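Local coordinates for protein AdeR (Acinetobacter baumannii, PDB 5X5L) that probably acts as a response regulator of a two-component system, its C-terminal domain, the part present here, binding intercistronic DNA, at residues Lys36-Met41 and Leu54-Asn60. Numbering follows the deposited sequence.
Sequences KIISFM and LMNHCMN. With nucleotides of chain J.
K36 and C58 bring the two backbones together, their CA atoms 5.0 Å apart, where the helical segments 36-41 and 54-58 cross at 108° with axes 9.7 Å apart. C58 is small enough for this close point: its CB meets I37 CG1 at 3.6 Å, while SG, turned beside its own backbone N, lies against K36 O and I37 CA and approaches the F40 ring obliquely. No hydrogen bond joins the segments, so van der Waals packing and ring stacking hold them. F40, with CG anti to its N (chi1 -178°), lays its ring on H57 in an offset stack, centroids 4.2 Å apart and planes at 13°. F40 CZ lies over the centre of the imidazole, and H57 CB makes a CH-pi contact over the phenyl face. Flat histidine suits the place twice, since its NE2 also hydrogen-bonds S62 O of the second subunit. In the winged-helix domain of OmpR/PhoB-type regulators, these two helices pack with helix 66-81, which I37, L54 and M59 touch. L54 CD2 lies at the edge of the F40 ring, near its plane, and 3.9 Å from M41 SD; flexible methionine crosses the leucine at about a right angle, and F49 of strand 48-50 adjoins both. K36 runs extended, its CD 3.8 Å from H57 O. Beyond the helix end, M59 CE lies 3.3 Å from OP2 of DC16 of chain J, bringing this corner against the DNA backbone.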
ATOM      1  N   LYS C  36     -17.411  -6.000   2.425  1.00 43.48           N
ATOM      2  CA  LYS C  36     -18.122  -6.135   1.149  1.00 43.22           C
ATOM      3  C   LYS C  36     -19.602  -5.769   1.284  1.00 42.76           C
ATOM      4  O   LYS C  36     -20.140  -5.073   0.437  1.00 42.96           O
ATOM      5  CB  LYS C  36     -17.984  -7.552   0.576  1.00 43.42           C
ATOM      6  CG  LYS C  36     -16.603  -7.867   0.034  1.00 44.36           C
ATOM      7  CD  LYS C  36     -16.581  -9.146  -0.792  1.00 44.95           C
ATOM      8  CE  LYS C  36     -15.105  -9.517  -0.985  1.00 46.26           C
ATOM      9  NZ  LYS C  36     -14.876 -10.667  -1.896  1.00 47.39           N
ATOM     10  N   ILE C  37     -20.234  -6.221   2.360  1.00 42.46           N
ATOM     11  CA  ILE C  37     -21.641  -5.919   2.636  1.00 42.34           C
ATOM     12  C   ILE C  37     -21.862  -4.407   2.700  1.00 42.74           C
ATOM     13  O   ILE C  37     -22.653  -3.869   1.919  1.00 43.04           O
ATOM     14  CB  ILE C  37     -22.134  -6.623   3.928  1.00 42.34           C
ATOM     15  CG1 ILE C  37     -22.255  -8.133   3.668  1.00 42.23           C
ATOM     16  CG2 ILE C  37     -23.479  -6.073   4.386  1.00 42.64           C
ATOM     17  CD1 ILE C  37     -22.547  -8.962   4.899  1.00 42.55           C
ATOM     18  N   ILE C  38     -21.157  -3.733   3.605  1.00 43.07           N
ATOM     19  CA  ILE C  38     -21.317  -2.283   3.785  1.00 43.80           C
ATOM     20  C   ILE C  38     -20.948  -1.475   2.533  1.00 44.16           C
ATOM     21  O   ILE C  38     -21.600  -0.468   2.231  1.00 44.89           O
ATOM     22  CB  ILE C  38     -20.553  -1.762   5.035  1.00 44.44           C
ATOM     23  CG1 ILE C  38     -20.926  -0.311   5.373  1.00 45.53           C
ATOM     24  CG2 ILE C  38     -19.047  -1.854   4.860  1.00 44.56           C
ATOM     25  CD1 ILE C  38     -22.384  -0.126   5.743  1.00 45.97           C
ATOM     26  N   SER C  39     -19.917  -1.916   1.813  1.00 43.99           N
ATOM     27  CA  SER C  39     -19.485  -1.249   0.581  1.00 44.64           C
ATOM     28  C   SER C  39     -20.451  -1.495  -0.583  1.00 44.79           C
ATOM     29  O   SER C  39     -20.577  -0.654  -1.473  1.00 45.74           O
ATOM     30  CB  SER C  39     -18.077  -1.711   0.202  1.00 44.80           C
ATOM     31  OG  SER C  39     -17.535  -0.902  -0.824  1.00 45.81           O
ATOM     32  N   PHE C  40     -21.114  -2.651  -0.580  1.00 44.12           N
ATOM     33  CA  PHE C  40     -22.112  -3.008  -1.597  1.00 44.50           C
ATOM     34  C   PHE C  40     -23.399  -2.222  -1.397  1.00 45.09           C
ATOM     35  O   PHE C  40     -23.932  -1.642  -2.345  1.00 46.19           O
ATOM     36  CB  PHE C  40     -22.384  -4.522  -1.546  1.00 43.87           C
ATOM     37  CG  PHE C  40     -23.365  -5.033  -2.579  1.00 44.51           C
ATOM     38  CD1 PHE C  40     -23.340  -4.583  -3.900  1.00 45.69           C
ATOM     39  CD2 PHE C  40     -24.295  -6.019  -2.229  1.00 44.25           C
ATOM     40  CE1 PHE C  40     -24.257  -5.054  -4.815  1.00 46.65           C
ATOM     41  CE2 PHE C  40     -25.190  -6.509  -3.164  1.00 45.13           C
ATOM     42  CZ  PHE C  40     -25.164  -6.026  -4.465  1.00 46.36           C
ATOM     43  N   MET C  41     -23.886  -2.200  -0.156  1.00 44.68           N
ATOM     44  CA  MET C  41     -25.178  -1.575   0.170  1.00 45.51           C
ATOM     45  C   MET C  41     -25.160  -0.047   0.185  1.00 46.72           C
ATOM     46  O   MET C  41     -26.191   0.571  -0.064  1.00 47.98           O
ATOM     47  CB  MET C  41     -25.706  -2.106   1.504  1.00 45.08           C
ATOM     48  CG  MET C  41     -26.020  -3.603   1.452  1.00 44.35           C
ATOM     49  SD  MET C  41     -27.129  -4.185   2.746  1.00 44.57           S
ATOM     50  CE  MET C  41     -26.003  -3.966   4.092  1.00 44.16           C
ATOM     51  N   LEU C  54     -26.865 -10.400  -1.554  1.00 44.67           N
ATOM     52  CA  LEU C  54     -25.782 -10.235  -0.581  1.00 43.68           C
ATOM     53  C   LEU C  54     -24.823 -11.432  -0.594  1.00 43.72           C
ATOM     54  O   LEU C  54     -23.610 -11.244  -0.495  1.00 43.43           O
ATOM     55  CB  LEU C  54     -26.341 -10.015   0.824  1.00 43.37           C
ATOM     56  CG  LEU C  54     -27.123  -8.709   1.021  1.00 43.60           C
ATOM     57  CD1 LEU C  54     -27.900  -8.741   2.337  1.00 43.83           C
ATOM     58  CD2 LEU C  54     -26.200  -7.501   0.968  1.00 43.25           C
ATOM     59  N   MET C  55     -25.365 -12.636  -0.750  1.00 44.36           N
ATOM     60  CA  MET C  55     -24.566 -13.858  -0.787  1.00 44.85           C
ATOM     61  C   MET C  55     -23.623 -13.890  -1.994  1.00 45.47           C
ATOM     62  O   MET C  55     -22.423 -14.101  -1.845  1.00 45.56           O
ATOM     63  CB  MET C  55     -25.472 -15.102  -0.812  1.00 45.79           C
ATOM     64  CG  MET C  55     -24.771 -16.357  -0.330  1.00 46.42           C
ATOM     65  SD  MET C  55     -25.843 -17.725   0.007  1.00 47.64           S
ATOM     66  CE  MET C  55     -26.345 -18.111  -1.646  1.00 48.94           C
ATOM     67  N   ASN C  56     -24.179 -13.663  -3.179  1.00 46.22           N
ATOM     68  CA  ASN C  56     -23.404 -13.679  -4.425  1.00 47.28           C
ATOM     69  C   ASN C  56     -22.346 -12.584  -4.500  1.00 46.77           C
ATOM     70  O   ASN C  56     -21.301 -12.778  -5.109  1.00 47.62           O
ATOM     71  CB  ASN C  56     -24.335 -13.557  -5.644  1.00 48.55           C
ATOM     72  CG  ASN C  56     -25.180 -14.792  -5.871  1.00 49.72           C
ATOM     73  OD1 ASN C  56     -25.272 -15.675  -5.019  1.00 49.42           O
ATOM     74  ND2 ASN C  56     -25.801 -14.862  -7.037  1.00 51.36           N
ATOM     75  N   HIS C  57     -22.630 -11.437  -3.890  1.00 45.69           N
ATOM     76  CA  HIS C  57     -21.766 -10.252  -3.975  1.00 45.42           C
ATOM     77  C   HIS C  57     -20.768 -10.129  -2.827  1.00 44.60           C
ATOM     78  O   HIS C  57     -19.680  -9.589  -3.022  1.00 44.88           O
ATOM     79  CB  HIS C  57     -22.640  -9.005  -4.034  1.00 45.22           C
ATOM     80  CG  HIS C  57     -23.221  -8.742  -5.392  1.00 46.56           C
ATOM     81  ND1 HIS C  57     -22.574  -7.955  -6.303  1.00 47.49           N
ATOM     82  CD2 HIS C  57     -24.365  -9.162  -5.999  1.00 47.51           C
ATOM     83  CE1 HIS C  57     -23.295  -7.877  -7.412  1.00 48.99           C
ATOM     84  NE2 HIS C  57     -24.381  -8.609  -7.251  1.00 49.05           N
ATOM     85  N   CYS C  58     -21.119 -10.626  -1.640  1.00 43.92           N
ATOM     86  CA  CYS C  58     -20.324 -10.362  -0.433  1.00 43.43           C
ATOM     87  C   CYS C  58     -19.734 -11.575   0.301  1.00 43.83           C
ATOM     88  O   CYS C  58     -18.974 -11.365   1.244  1.00 43.83           O
ATOM     89  CB  CYS C  58     -21.162  -9.545   0.553  1.00 42.71           C
ATOM     90  SG  CYS C  58     -21.981  -8.137  -0.195  1.00 42.69           S
ATOM     91  N   MET C  59     -20.034 -12.800  -0.134  1.00 44.50           N
ATOM     92  CA  MET C  59     -19.572 -14.001   0.577  1.00 45.24           C
ATOM     93  C   MET C  59     -18.641 -14.941  -0.175  1.00 46.67           C
ATOM     94  O   MET C  59     -17.601 -15.316   0.350  1.00 47.49           O
ATOM     95  CB  MET C  59     -20.764 -14.755   1.132  1.00 45.19           C
ATOM     96  CG  MET C  59     -21.472 -13.989   2.269  1.00 44.29           C
ATOM     97  SD  MET C  59     -23.052 -14.738   2.802  1.00 44.53           S
ATOM     98  CE  MET C  59     -22.705 -16.500   2.775  1.00 45.97           C
ATOM     99  N   ASN C  60     -18.986 -15.252  -1.418  1.00 47.30           N
ATOM    100  CA  ASN C  60     -18.199 -16.152  -2.300  1.00 49.11           C
ATOM    101  C   ASN C  60     -17.675 -17.513  -1.761  1.00 50.58           C
ATOM    102  O   ASN C  60     -18.032 -17.941  -0.662  1.00 50.25           O
ATOM    103  CB  ASN C  60     -17.022 -15.405  -2.992  1.00 49.70           C
ATOM    104  CG  ASN C  60     -17.467 -14.115  -3.662  1.00 48.79           C
ATOM    105  OD1 ASN C  60     -18.215 -13.323  -3.075  1.00 47.30           O
ATOM    106  ND2 ASN C  60     -16.990 -13.880  -4.892  1.00 50.04           N
TER
ATOM    107  P    DC J  16     -19.282 -17.880   4.135  1.00 61.03           P
ATOM    108  OP1  DC J  16     -19.198 -18.271   2.704  1.00 61.58           O
ATOM    109  OP2  DC J  16     -19.903 -16.591   4.517  1.00 60.61           O
ATOM    110  O5'  DC J  16     -20.018 -19.036   4.931  1.00 61.97           O
ATOM    111  C5'  DC J  16     -19.576 -20.394   4.816  1.00 62.76           C
ATOM    112  C4'  DC J  16     -20.047 -21.164   6.025  1.00 63.45           C
ATOM    113  O4'  DC J  16     -19.566 -20.511   7.213  1.00 62.61           O
ATOM    114  C3'  DC J  16     -21.565 -21.209   6.168  1.00 64.28           C
ATOM    115  O3'  DC J  16     -22.054 -22.454   5.668  1.00 65.87           O
ATOM    116  C2'  DC J  16     -21.813 -20.973   7.654  1.00 64.03           C
ATOM    117  C1'  DC J  16     -20.434 -20.844   8.275  1.00 63.23           C
ATOM    118  N1   DC J  16     -20.280 -19.813   9.319  1.00 62.38           N
ATOM    119  C2   DC J  16     -19.952 -20.211  10.617  1.00 62.73           C
ATOM    120  O2   DC J  16     -19.858 -21.421  10.867  1.00 63.76           O
ATOM    121  N3   DC J  16     -19.768 -19.270  11.571  1.00 62.15           N
ATOM    122  C4   DC J  16     -19.897 -17.976  11.265  1.00 61.31           C
ATOM    123  N4   DC J  16     -19.715 -17.081  12.239  1.00 61.01           N
ATOM    124  C5   DC J  16     -20.223 -17.542   9.948  1.00 60.95           C
ATOM    125  C6   DC J  16     -20.397 -18.485   9.014  1.00 61.49           C
TER